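Local coordinates for protein CRISPR-associated endonuclease Cas9 (Campylobacter jejuni subsp. jejuni serotype O:2, PDB 5X2H) that uses a guide RNA to recognise matching DNA and, through two nuclease domains, cuts both strands in bacterial defence against invading genetic elements, at residues A[102-107]-A[124-129]; A[109-114]-A[129-134]. All coordinates share one frame; numbering follows the deposited sequence.

Interaction 1: A[102-107]-A[124-129]; sequences GSLISP and FARVIL. With nucleotides of chain B.
With CG set beside the backbone N (chi1 -72°) and the chain bent at chi3 (40°), Arg126 lays one face of its guanidinium against Leu104, whose side chain meets it from the opposite direction. The Leu104 branch point does the touching: CG lies over that face, off centre toward the rim, 3.6 Å from Arg126 NH2, while CD1 is 3.8 Å from Arg126 CZ. The carbonyl of Ile105 sits at the guanidinium edge, near its plane, but its modelled separation from NH2 is too short for a bond to be assigned with confidence. Pro107 packs on both partners, its CD 4.0 Å from Arg126 NH2 and its CG 3.7 Å from C4' of A44 of chain B, the RNA. Ser106 is the N-cap of helix 107-113, its OG hydrogen-bonded to Glu109 N. At the outer end of the segment, Leu104 N gives a weak hydrogen bond to O2' of G27 of chain B (3.4 Å), and Ser103 OG is hydrogen-bonded to an RNA phosphate. The guanidinium of the buried Arg126 is thus flanked by aliphatic Leu104 and Pro107, which implies a loop that contacts helix 121-133 and RNA sugars at once.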
ATOM      1  N   GLY A 102      41.142  -5.673  17.506  1.00 62.54           N
ATOM      2  CA  GLY A 102      41.941  -6.647  18.229  1.00 60.38           C
ATOM      3  C   GLY A 102      41.153  -7.882  18.634  1.00 65.82           C
ATOM      4  O   GLY A 102      39.989  -8.070  18.284  1.00 57.70           O
ATOM      5  N   SER A 103      41.829  -8.745  19.390  1.00 66.03           N
ATOM      6  CA  SER A 103      41.192  -9.943  19.922  1.00 64.48           C
ATOM      7  C   SER A 103      40.068  -9.548  20.866  1.00 63.02           C
ATOM      8  O   SER A 103      40.286  -8.810  21.832  1.00 65.78           O
ATOM      9  CB  SER A 103      42.220 -10.814  20.641  1.00 66.33           C
ATOM     10  OG  SER A 103      41.612 -11.974  21.177  1.00 66.76           O
ATOM     11  N   LEU A 104      38.866 -10.043  20.589  1.00 59.70           N
ATOM     12  CA  LEU A 104      37.649  -9.530  21.203  1.00 57.34           C
ATOM     13  C   LEU A 104      36.935 -10.642  21.956  1.00 63.73           C
ATOM     14  O   LEU A 104      36.539 -11.648  21.356  1.00 62.94           O
ATOM     15  CB  LEU A 104      36.729  -8.929  20.139  1.00 54.70           C
ATOM     16  CG  LEU A 104      35.822  -7.777  20.565  1.00 54.20           C
ATOM     17  CD1 LEU A 104      36.647  -6.642  21.149  1.00 54.50           C
ATOM     18  CD2 LEU A 104      35.010  -7.296  19.376  1.00 50.88           C
ATOM     19  N   ILE A 105      36.771 -10.457  23.266  1.00 59.36           N
ATOM     20  CA  ILE A 105      35.854 -11.292  24.031  1.00 67.16           C
ATOM     21  C   ILE A 105      34.430 -11.005  23.578  1.00 64.39           C
ATOM     22  O   ILE A 105      34.048  -9.845  23.369  1.00 54.76           O
ATOM     23  CB  ILE A 105      36.019 -11.031  25.538  1.00 60.55           C
ATOM     24  CG1 ILE A 105      37.476 -11.223  25.968  1.00 69.72           C
ATOM     25  CG2 ILE A 105      35.096 -11.936  26.340  1.00 60.91           C
ATOM     26  CD1 ILE A 105      37.986 -12.637  25.801  1.00 64.81           C
ATOM     27  N   SER A 106      33.634 -12.059  23.421  1.00 63.26           N
ATOM     28  CA  SER A 106      32.274 -11.900  22.937  1.00 58.42           C
ATOM     29  C   SER A 106      31.402 -11.219  23.990  1.00 57.20           C
ATOM     30  O   SER A 106      31.668 -11.324  25.191  1.00 56.95           O
ATOM     31  CB  SER A 106      31.672 -13.255  22.580  1.00 57.00           C
ATOM     32  OG  SER A 106      31.404 -14.008  23.751  1.00 59.22           O
ATOM     33  N   PRO A 107      30.347 -10.516  23.566  1.00 54.94           N
ATOM     34  CA  PRO A 107      29.418  -9.939  24.550  1.00 53.24           C
ATOM     35  C   PRO A 107      28.681 -10.991  25.356  1.00 55.11           C
ATOM     36  O   PRO A 107      28.245 -10.709  26.478  1.00 57.68           O
ATOM     37  CB  PRO A 107      28.451  -9.113  23.686  1.00 52.64           C
ATOM     38  CG  PRO A 107      29.138  -8.941  22.369  1.00 51.96           C
ATOM     39  CD  PRO A 107      29.973 -10.168  22.185  1.00 51.62           C
ATOM     40  N   PHE A 124      31.619  -3.084  29.906  1.00 62.99           N
ATOM     41  CA  PHE A 124      30.242  -2.678  30.158  1.00 61.76           C
ATOM     42  C   PHE A 124      29.675  -1.890  28.986  1.00 58.28           C
ATOM     43  O   PHE A 124      28.476  -1.983  28.695  1.00 52.15           O
ATOM     44  CB  PHE A 124      30.168  -1.851  31.444  1.00 63.59           C
ATOM     45  CG  PHE A 124      28.790  -1.777  32.046  1.00 64.72           C
ATOM     46  CD1 PHE A 124      27.800  -2.667  31.665  1.00 64.93           C
ATOM     47  CD2 PHE A 124      28.486  -0.813  32.995  1.00 67.68           C
ATOM     48  CE1 PHE A 124      26.533  -2.597  32.218  1.00 66.13           C
ATOM     49  CE2 PHE A 124      27.222  -0.739  33.552  1.00 67.52           C
ATOM     50  CZ  PHE A 124      26.244  -1.631  33.161  1.00 66.20           C
ATOM     51  N   ALA A 125      30.520  -1.120  28.297  1.00 56.28           N
ATOM     52  CA  ALA A 125      30.062  -0.349  27.146  1.00 54.95           C
ATOM     53  C   ALA A 125      29.561  -1.264  26.037  1.00 52.36           C
ATOM     54  O   ALA A 125      28.493  -1.028  25.457  1.00 50.00           O
ATOM     55  CB  ALA A 125      31.190   0.546  26.635  1.00 57.83           C
ATOM     56  N   ARG A 126      30.322  -2.316  25.726  1.00 51.02           N
ATOM     57  CA  ARG A 126      29.915  -3.229  24.663  1.00 48.83           C
ATOM     58  C   ARG A 126      28.725  -4.083  25.081  1.00 48.27           C
ATOM     59  O   ARG A 126      27.924  -4.480  24.230  1.00 46.63           O
ATOM     60  CB  ARG A 126      31.099  -4.105  24.246  1.00 49.83           C
ATOM     61  CG  ARG A 126      32.155  -3.340  23.456  1.00 50.91           C
ATOM     62  CD  ARG A 126      33.377  -4.186  23.129  1.00 57.65           C
ATOM     63  NE  ARG A 126      33.011  -5.543  22.747  1.00 62.85           N
ATOM     64  CZ  ARG A 126      33.489  -6.635  23.329  1.00 66.05           C
ATOM     65  NH1 ARG A 126      34.376  -6.535  24.310  1.00 67.43           N
ATOM     66  NH2 ARG A 126      33.090  -7.829  22.919  1.00 67.96           N
ATOM     67  N   VAL A 127      28.586  -4.364  26.378  1.00 54.09           N
ATOM     68  CA  VAL A 127      27.428  -5.116  26.854  1.00 54.16           C
ATOM     69  C   VAL A 127      26.149  -4.322  26.623  1.00 52.03           C
ATOM     70  O   VAL A 127      25.162  -4.845  26.092  1.00 51.15           O
ATOM     71  CB  VAL A 127      27.598  -5.486  28.338  1.00 58.29           C
ATOM     72  CG1 VAL A 127      26.264  -5.906  28.938  1.00 51.48           C
ATOM     73  CG2 VAL A 127      28.624  -6.598  28.496  1.00 53.26           C
ATOM     74  N   ILE A 128      26.149  -3.046  27.020  1.00 53.63           N
ATOM     75  CA  ILE A 128      24.970  -2.203  26.844  1.00 46.73           C
ATOM     76  C   ILE A 128      24.592  -2.116  25.371  1.00 48.56           C
ATOM     77  O   ILE A 128      23.416  -2.252  25.007  1.00 43.38           O
ATOM     78  CB  ILE A 128      25.221  -0.807  27.443  1.00 50.82           C
ATOM     79  CG1 ILE A 128      25.370  -0.894  28.965  1.00 53.62           C
ATOM     80  CG2 ILE A 128      24.102   0.151  27.058  1.00 49.79           C
ATOM     81  CD1 ILE A 128      25.768   0.411  29.610  1.00 50.85           C
ATOM     82  N   LEU A 129      25.581  -1.901  24.500  1.00 46.84           N
ATOM     83  CA  LEU A 129      25.286  -1.741  23.083  1.00 46.59           C
ATOM     84  C   LEU A 129      24.815  -3.046  22.454  1.00 47.64           C
ATOM     85  O   LEU A 129      23.991  -3.023  21.534  1.00 48.89           O
ATOM     86  CB  LEU A 129      26.515  -1.199  22.355  1.00 47.45           C
ATOM     87  CG  LEU A 129      26.934   0.201  22.811  1.00 46.15           C
ATOM     88  CD1 LEU A 129      28.288   0.604  22.241  1.00 44.35           C
ATOM     89  CD2 LEU A 129      25.865   1.219  22.435  1.00 43.58           C
TER
ATOM     90  P     G B  27      41.791  -9.989  12.920  1.00 69.72           P
ATOM     91  OP1   G B  27      43.177  -9.772  13.410  1.00 71.72           O
ATOM     92  OP2   G B  27      41.583 -10.759  11.665  1.00 68.28           O
ATOM     93  O5'   G B  27      40.953 -10.689  14.079  1.00 67.46           O
ATOM     94  C5'   G B  27      40.871 -10.096  15.365  1.00 69.97           C
ATOM     95  C4'   G B  27      39.725 -10.657  16.172  1.00 67.99           C
ATOM     96  O4'   G B  27      38.470 -10.439  15.475  1.00 62.07           O
ATOM     97  C3'   G B  27      39.749 -12.156  16.429  1.00 66.21           C
ATOM     98  O3'   G B  27      40.609 -12.514  17.497  1.00 71.08           O
ATOM     99  C2'   G B  27      38.283 -12.467  16.696  1.00 65.82           C
ATOM    100  O2'   G B  27      37.920 -12.077  18.013  1.00 66.83           O
ATOM    101  C1'   G B  27      37.594 -11.522  15.714  1.00 62.15           C
ATOM    102  N9    G B  27      37.287 -12.177  14.429  1.00 60.58           N
ATOM    103  C8    G B  27      37.855 -11.921  13.204  1.00 60.64           C
ATOM    104  N7    G B  27      37.358 -12.664  12.251  1.00 58.92           N
ATOM    105  C5    G B  27      36.408 -13.459  12.878  1.00 56.31           C
ATOM    106  C6    G B  27      35.540 -14.462  12.362  1.00 52.94           C
ATOM    107  O6    G B  27      35.423 -14.876  11.204  1.00 51.36           O
ATOM    108  N1    G B  27      34.744 -15.010  13.358  1.00 55.02           N
ATOM    109  C2    G B  27      34.770 -14.640  14.678  1.00 56.97           C
ATOM    110  N2    G B  27      33.921 -15.285  15.487  1.00 57.17           N
ATOM    111  N3    G B  27      35.568 -13.711  15.172  1.00 59.41           N
ATOM    112  C4    G B  27      36.356 -13.166  14.224  1.00 58.72           C
ATOM    113  P     A B  44      26.580 -11.695  17.755  1.00 45.82           P
ATOM    114  OP1   A B  44      25.501 -11.422  18.735  1.00 47.91           O
ATOM    115  OP2   A B  44      26.222 -11.966  16.341  1.00 46.71           O
ATOM    116  O5'   A B  44      27.586 -10.461  17.768  1.00 47.02           O
ATOM    117  C5'   A B  44      28.236 -10.065  18.967  1.00 46.48           C
ATOM    118  C4'   A B  44      29.356  -9.095  18.688  1.00 49.15           C
ATOM    119  O4'   A B  44      30.351  -9.713  17.831  1.00 47.04           O
ATOM    120  C3'   A B  44      28.959  -7.831  17.948  1.00 47.48           C
ATOM    121  O3'   A B  44      28.416  -6.857  18.817  1.00 49.06           O
ATOM    122  C2'   A B  44      30.262  -7.398  17.286  1.00 51.14           C
ATOM    123  O2'   A B  44      31.086  -6.701  18.208  1.00 53.71           O
ATOM    124  C1'   A B  44      30.916  -8.745  16.972  1.00 52.27           C
ATOM    125  N9    A B  44      30.713  -9.171  15.572  1.00 49.93           N
ATOM    126  C8    A B  44      29.822 -10.097  15.090  1.00 49.89           C
ATOM    127  N7    A B  44      29.889 -10.272  13.790  1.00 49.05           N
ATOM    128  C5    A B  44      30.899  -9.409  13.389  1.00 51.46           C
ATOM    129  C6    A B  44      31.462  -9.124  12.129  1.00 52.20           C
ATOM    130  N6    A B  44      31.071  -9.702  10.990  1.00 53.14           N
ATOM    131  N1    A B  44      32.454  -8.209  12.074  1.00 52.07           N
ATOM    132  C2    A B  44      32.851  -7.629  13.213  1.00 54.61           C
ATOM    133  N3    A B  44      32.404  -7.814  14.454  1.00 54.54           N
ATOM    134  C4    A B  44      31.416  -8.726  14.476  1.00 51.58           C
TER

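Interaction 2: A[109-114]-A[129-134]; sequences ELRFRA and LHIAKR. With nucleotides of chain B.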
ATOM      1  N   GLU A 109      30.031 -13.717  26.604  1.00 64.71           N
ATOM      2  CA  GLU A 109      30.889 -14.015  27.745  1.00 68.07           C
ATOM      3  C   GLU A 109      30.959 -12.831  28.699  1.00 69.24           C
ATOM      4  O   GLU A 109      30.974 -13.013  29.923  1.00 71.34           O
ATOM      5  CB  GLU A 109      32.289 -14.408  27.276  1.00 70.46           C
ATOM      6  CG  GLU A 109      33.249 -14.688  28.426  1.00 75.34           C
ATOM      7  CD  GLU A 109      34.505 -15.414  27.990  1.00 77.57           C
ATOM      8  OE1 GLU A 109      34.783 -15.450  26.773  1.00 76.13           O
ATOM      9  OE2 GLU A 109      35.211 -15.954  28.868  1.00 80.82           O
ATOM     10  N   LEU A 110      31.004 -11.611  28.158  1.00 67.17           N
ATOM     11  CA  LEU A 110      31.011 -10.427  29.010  1.00 66.78           C
ATOM     12  C   LEU A 110      29.738 -10.341  29.840  1.00 63.31           C
ATOM     13  O   LEU A 110      29.776  -9.945  31.012  1.00 62.95           O
ATOM     14  CB  LEU A 110      31.185  -9.167  28.163  1.00 65.80           C
ATOM     15  CG  LEU A 110      32.537  -8.958  27.483  1.00 67.80           C
ATOM     16  CD1 LEU A 110      32.561  -7.609  26.787  1.00 66.36           C
ATOM     17  CD2 LEU A 110      33.673  -9.068  28.489  1.00 70.08           C
ATOM     18  N   ARG A 111      28.599 -10.715  29.251  1.00 61.48           N
ATOM     19  CA  ARG A 111      27.334 -10.670  29.974  1.00 60.14           C
ATOM     20  C   ARG A 111      27.232 -11.764  31.028  1.00 64.88           C
ATOM     21  O   ARG A 111      26.446 -11.623  31.972  1.00 67.73           O
ATOM     22  CB  ARG A 111      26.164 -10.763  28.992  1.00 54.52           C
ATOM     23  CG  ARG A 111      25.899  -9.465  28.240  1.00 52.10           C
ATOM     24  CD  ARG A 111      25.137  -9.698  26.945  1.00 50.50           C
ATOM     25  NE  ARG A 111      23.801 -10.241  27.169  1.00 51.12           N
ATOM     26  CZ  ARG A 111      22.956 -10.564  26.195  1.00 51.17           C
ATOM     27  NH1 ARG A 111      23.310 -10.399  24.926  1.00 46.52           N
ATOM     28  NH2 ARG A 111      21.759 -11.053  26.488  1.00 51.49           N
ATOM     29  N   PHE A 112      28.000 -12.849  30.894  1.00 65.91           N
ATOM     30  CA  PHE A 112      28.048 -13.842  31.962  1.00 70.10           C
ATOM     31  C   PHE A 112      28.958 -13.390  33.098  1.00 71.77           C
ATOM     32  O   PHE A 112      28.624 -13.579  34.272  1.00 76.22           O
ATOM     33  CB  PHE A 112      28.507 -15.197  31.420  1.00 69.03           C
ATOM     34  CG  PHE A 112      28.751 -16.219  32.495  1.00 72.10           C
ATOM     35  CD1 PHE A 112      27.699 -16.717  33.248  1.00 73.78           C
ATOM     36  CD2 PHE A 112      30.033 -16.676  32.761  1.00 74.38           C
ATOM     37  CE1 PHE A 112      27.920 -17.650  34.246  1.00 77.88           C
ATOM     38  CE2 PHE A 112      30.260 -17.613  33.759  1.00 76.58           C
ATOM     39  CZ  PHE A 112      29.202 -18.100  34.500  1.00 71.96           C
ATOM     40  N   ARG A 113      30.109 -12.794  32.767  1.00 69.19           N
ATOM     41  CA  ARG A 113      31.002 -12.279  33.801  1.00 68.83           C
ATOM     42  C   ARG A 113      30.310 -11.229  34.659  1.00 70.48           C
ATOM     43  O   ARG A 113      30.563 -11.139  35.866  1.00 75.38           O
ATOM     44  CB  ARG A 113      32.255 -11.673  33.171  1.00 66.91           C
ATOM     45  CG  ARG A 113      33.159 -12.636  32.441  1.00 69.39           C
ATOM     46  CD  ARG A 113      34.351 -11.873  31.895  1.00 72.20           C
ATOM     47  NE  ARG A 113      35.270 -12.711  31.135  1.00 75.17           N
ATOM     48  CZ  ARG A 113      36.334 -12.243  30.492  1.00 77.37           C
ATOM     49  NH1 ARG A 113      36.604 -10.945  30.518  1.00 76.76           N
ATOM     50  NH2 ARG A 113      37.126 -13.068  29.823  1.00 79.26           N
ATOM     51  N   ALA A 114      29.438 -10.423  34.047  1.00 67.18           N
ATOM     52  CA  ALA A 114      28.777  -9.336  34.759  1.00 64.19           C
ATOM     53  C   ALA A 114      27.963  -9.829  35.946  1.00 68.22           C
ATOM     54  O   ALA A 114      27.675  -9.042  36.854  1.00 70.22           O
ATOM     55  CB  ALA A 114      27.877  -8.552  33.804  1.00 61.63           C
ATOM     56  N   LEU A 129      25.581  -1.901  24.500  1.00 46.84           N
ATOM     57  CA  LEU A 129      25.286  -1.741  23.083  1.00 46.59           C
ATOM     58  C   LEU A 129      24.815  -3.046  22.454  1.00 47.64           C
ATOM     59  O   LEU A 129      23.991  -3.023  21.534  1.00 48.89           O
ATOM     60  CB  LEU A 129      26.515  -1.199  22.355  1.00 47.45           C
ATOM     61  CG  LEU A 129      26.934   0.201  22.811  1.00 46.15           C
ATOM     62  CD1 LEU A 129      28.288   0.604  22.241  1.00 44.35           C
ATOM     63  CD2 LEU A 129      25.865   1.219  22.435  1.00 43.58           C
ATOM     64  N   HIS A 130      25.309  -4.187  22.942  1.00 46.53           N
ATOM     65  CA  HIS A 130      24.904  -5.464  22.364  1.00 45.31           C
ATOM     66  C   HIS A 130      23.455  -5.791  22.701  1.00 44.99           C
ATOM     67  O   HIS A 130      22.699  -6.246  21.835  1.00 44.13           O
ATOM     68  CB  HIS A 130      25.830  -6.579  22.845  1.00 46.70           C
ATOM     69  CG  HIS A 130      25.570  -7.900  22.191  1.00 48.14           C
ATOM     70  ND1 HIS A 130      25.127  -9.003  22.890  1.00 49.83           N
ATOM     71  CD2 HIS A 130      25.686  -8.293  20.901  1.00 46.50           C
ATOM     72  CE1 HIS A 130      24.985 -10.020  22.058  1.00 48.89           C
ATOM     73  NE2 HIS A 130      25.316  -9.615  20.845  1.00 46.70           N
ATOM     74  N   ILE A 131      23.051  -5.575  23.955  1.00 44.98           N
ATOM     75  CA  ILE A 131      21.667  -5.827  24.344  1.00 44.18           C
ATOM     76  C   ILE A 131      20.727  -4.868  23.623  1.00 42.56           C
ATOM     77  O   ILE A 131      19.625  -5.247  23.206  1.00 43.47           O
ATOM     78  CB  ILE A 131      21.518  -5.722  25.874  1.00 47.87           C
ATOM     79  CG1 ILE A 131      22.263  -6.867  26.568  1.00 45.89           C
ATOM     80  CG2 ILE A 131      20.048  -5.700  26.280  1.00 43.84           C
ATOM     81  CD1 ILE A 131      22.169  -6.826  28.083  1.00 47.79           C
ATOM     82  N   ALA A 132      21.156  -3.620  23.440  1.00 41.49           N
ATOM     83  CA  ALA A 132      20.277  -2.604  22.877  1.00 40.22           C
ATOM     84  C   ALA A 132      20.077  -2.761  21.376  1.00 40.41           C
ATOM     85  O   ALA A 132      19.019  -2.387  20.860  1.00 42.25           O
ATOM     86  CB  ALA A 132      20.828  -1.214  23.183  1.00 41.61           C
ATOM     87  N   LYS A 133      21.068  -3.299  20.660  1.00 41.41           N
ATOM     88  CA  LYS A 133      20.939  -3.420  19.209  1.00 38.34           C
ATOM     89  C   LYS A 133      19.838  -4.402  18.831  1.00 36.74           C
ATOM     90  O   LYS A 133      19.080  -4.159  17.887  1.00 35.19           O
ATOM     91  CB  LYS A 133      22.270  -3.841  18.587  1.00 39.91           C
ATOM     92  CG  LYS A 133      22.192  -4.001  17.077  1.00 39.71           C
ATOM     93  CD  LYS A 133      23.558  -4.005  16.423  1.00 44.02           C
ATOM     94  CE  LYS A 133      23.410  -3.948  14.906  1.00 43.51           C
ATOM     95  NZ  LYS A 133      24.702  -4.151  14.199  1.00 40.91           N
ATOM     96  N   ARG A 134      19.734  -5.518  19.554  1.00 37.75           N
ATOM     97  CA  ARG A 134      18.691  -6.521  19.329  1.00 39.56           C
ATOM     98  C   ARG A 134      17.990  -6.746  20.666  1.00 42.72           C
ATOM     99  O   ARG A 134      18.303  -7.686  21.399  1.00 44.80           O
ATOM    100  CB  ARG A 134      19.277  -7.811  18.748  1.00 38.79           C
ATOM    101  CG  ARG A 134      19.647  -7.684  17.273  1.00 40.14           C
ATOM    102  CD  ARG A 134      20.392  -8.908  16.755  1.00 42.65           C
ATOM    103  NE  ARG A 134      21.706  -9.044  17.375  1.00 42.30           N
ATOM    104  CZ  ARG A 134      22.784  -8.366  16.993  1.00 43.33           C
ATOM    105  NH1 ARG A 134      22.705  -7.499  15.992  1.00 35.92           N
ATOM    106  NH2 ARG A 134      23.942  -8.557  17.615  1.00 40.44           N
TER
ATOM    107  P     A B  45      27.216  -5.910  18.335  1.00 47.15           P
ATOM    108  OP1   A B  45      26.773  -5.159  19.536  1.00 48.92           O
ATOM    109  OP2   A B  45      26.235  -6.719  17.569  1.00 41.56           O
ATOM    110  O5'   A B  45      27.917  -4.882  17.343  1.00 42.76           O
ATOM    111  C5'   A B  45      28.868  -3.951  17.836  1.00 43.99           C
ATOM    112  C4'   A B  45      29.656  -3.307  16.724  1.00 48.90           C
ATOM    113  O4'   A B  45      30.438  -4.307  16.017  1.00 49.15           O
ATOM    114  C3'   A B  45      28.851  -2.634  15.627  1.00 47.95           C
ATOM    115  O3'   A B  45      28.368  -1.354  15.998  1.00 45.73           O
ATOM    116  C2'   A B  45      29.843  -2.608  14.471  1.00 48.15           C
ATOM    117  O2'   A B  45      30.802  -1.578  14.651  1.00 43.88           O
ATOM    118  C1'   A B  45      30.547  -3.953  14.655  1.00 48.29           C
ATOM    119  N9    A B  45      29.916  -5.007  13.842  1.00 45.72           N
ATOM    120  C8    A B  45      28.918  -5.877  14.205  1.00 44.51           C
ATOM    121  N7    A B  45      28.562  -6.699  13.248  1.00 42.67           N
ATOM    122  C5    A B  45      29.378  -6.339  12.185  1.00 44.20           C
ATOM    123  C6    A B  45      29.488  -6.831  10.874  1.00 43.42           C
ATOM    124  N6    A B  45      28.744  -7.835  10.398  1.00 39.75           N
ATOM    125  N1    A B  45      30.403  -6.251  10.066  1.00 41.11           N
ATOM    126  C2    A B  45      31.149  -5.247  10.548  1.00 43.58           C
ATOM    127  N3    A B  45      31.135  -4.696  11.761  1.00 43.74           N
ATOM    128  C4    A B  45      30.214  -5.297  12.536  1.00 43.75           C
ATOM    129  P     A B  44      26.580 -11.695  17.755  1.00 45.82           P
ATOM    130  OP1   A B  44      25.501 -11.422  18.735  1.00 47.91           O
ATOM    131  OP2   A B  44      26.222 -11.966  16.341  1.00 46.71           O
ATOM    132  O5'   A B  44      27.586 -10.461  17.768  1.00 47.02           O
ATOM    133  C5'   A B  44      28.236 -10.065  18.967  1.00 46.48           C
ATOM    134  C4'   A B  44      29.356  -9.095  18.688  1.00 49.15           C
ATOM    135  O4'   A B  44      30.351  -9.713  17.831  1.00 47.04           O
ATOM    136  C3'   A B  44      28.959  -7.831  17.948  1.00 47.48           C
ATOM    137  O3'   A B  44      28.416  -6.857  18.817  1.00 49.06           O
ATOM    138  C2'   A B  44      30.262  -7.398  17.286  1.00 51.14           C
ATOM    139  O2'   A B  44      31.086  -6.701  18.208  1.00 53.71           O
ATOM    140  C1'   A B  44      30.916  -8.745  16.972  1.00 52.27           C
ATOM    141  N9    A B  44      30.713  -9.171  15.572  1.00 49.93           N
ATOM    142  C8    A B  44      29.822 -10.097  15.090  1.00 49.89           C
ATOM    143  N7    A B  44      29.889 -10.272  13.790  1.00 49.05           N
ATOM    144  C5    A B  44      30.899  -9.409  13.389  1.00 51.46           C
ATOM    145  C6    A B  44      31.462  -9.124  12.129  1.00 52.20           C
ATOM    146  N6    A B  44      31.071  -9.702  10.990  1.00 53.14           N
ATOM    147  N1    A B  44      32.454  -8.209  12.074  1.00 52.07           N
ATOM    148  C2    A B  44      32.851  -7.629  13.213  1.00 54.61           C
ATOM    149  N3    A B  44      32.404  -7.814  14.454  1.00 54.54           N
ATOM    150  C4    A B  44      31.416  -8.726  14.476  1.00 51.58           C
ATOM    151  P     G B  19      15.418  -8.079  17.587  1.00 39.88           P
ATOM    152  OP1   G B  19      16.170  -8.605  18.754  1.00 46.97           O
ATOM    153  OP2   G B  19      15.879  -6.828  16.937  1.00 40.64           O
ATOM    154  O5'   G B  19      15.345  -9.232  16.490  1.00 41.39           O
ATOM    155  C5'   G B  19      14.932 -10.537  16.863  1.00 41.31           C
ATOM    156  C4'   G B  19      14.759 -11.463  15.685  1.00 39.45           C
ATOM    157  O4'   G B  19      13.727 -10.987  14.782  1.00 38.89           O
ATOM    158  C3'   G B  19      15.945 -11.666  14.765  1.00 38.74           C
ATOM    159  O3'   G B  19      16.983 -12.452  15.324  1.00 39.03           O
ATOM    160  C2'   G B  19      15.280 -12.300  13.552  1.00 39.87           C
ATOM    161  O2'   G B  19      14.944 -13.650  13.828  1.00 45.50           O
ATOM    162  C1'   G B  19      13.979 -11.495  13.481  1.00 40.97           C
ATOM    163  N9    G B  19      14.102 -10.388  12.514  1.00 40.75           N
ATOM    164  C8    G B  19      14.492  -9.092  12.740  1.00 41.54           C
ATOM    165  N7    G B  19      14.526  -8.372  11.652  1.00 33.12           N
ATOM    166  C5    G B  19      14.147  -9.248  10.644  1.00 39.10           C
ATOM    167  C6    G B  19      14.003  -9.045   9.247  1.00 39.01           C
ATOM    168  O6    G B  19      14.183  -8.009   8.599  1.00 43.43           O
ATOM    169  N1    G B  19      13.604 -10.203   8.588  1.00 39.15           N
ATOM    170  C2    G B  19      13.375 -11.413   9.193  1.00 40.19           C
ATOM    171  N2    G B  19      12.998 -12.417   8.382  1.00 35.46           N
ATOM    172  N3    G B  19      13.508 -11.615  10.498  1.00 41.71           N
ATOM    173  C4    G B  19      13.891 -10.499  11.158  1.00 40.45           C
TER
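Arg111 reaches from helix 107-113 to His130 and Ile131 on helix 121-133, and the geometry divides into a snug part and a looser one. The snug part is the guanidinium face: Ile131 CG1 lies over its centre, 3.7 Å above the plane, and 3.8 Å from Arg111 NE. A bend at chi3 (64°) turns the group so that one face meets this aliphatic branch while NE forms a salt bridge with Glu209, the stronger polar anchor of the side chain. The looser part is the guanidinium edge, where Arg111 NH1 donates a weak, bent hydrogen bond to His130 ND1 (3.1 Å, 135° at the hydrogen), the two side chains crossing at about a right angle. Backbones stay well apart, with the nearest CA atoms, of Arg111 and Ile131, 9.3 Å from each other. His130 NE2 in turn makes a nearly straight bond to OP1 of A44 of chain B, the RNA (2.8 Å, 168°). The imidazole thus bridges Arg111 and the A44 phosphate through its two nitrogens, consistent with a neutral ring protonated at NE2. Beyond it, the more exposed end of the helix binds RNA and not 109-114: Arg134 NH2 bonds to OP2 of A45 of chain B (2.9 Å) and only weakly to OP1 of A44 (3.4 Å), bridging successive phosphates, while Lys133 NZ forms a salt bridge with an RNA phosphate. Basic side chains gathered on the RNA backbone at a helix end, backed by a buried arginine, form an sgRNA-binding surface, as expected of the helical recognition lobe of Cas9.

Overall arrangement
Following the chain from the N terminus, helix 51-82 leads to the loop 102-107, which runs into helix 107-113 and, after a short connection, helix 121-133. Interaction 1 closes a loop from 102-107 to 124-129, with 16 residues between; interaction 2 starts further on, at 109-114, and closes onto 129-134. Their segments alternate, so the two closures cross rather than nest. Their centres are 7 Å apart, and they share Leu129 and helix 121-133. Direct packing joins them: Leu110 lies against Arg126 and Val127, and Pro107 against His130. Together they tie the loop and helix 107-113 to successive turns of helix 121-133, and both contacts reach A44 of chain B, the RNA.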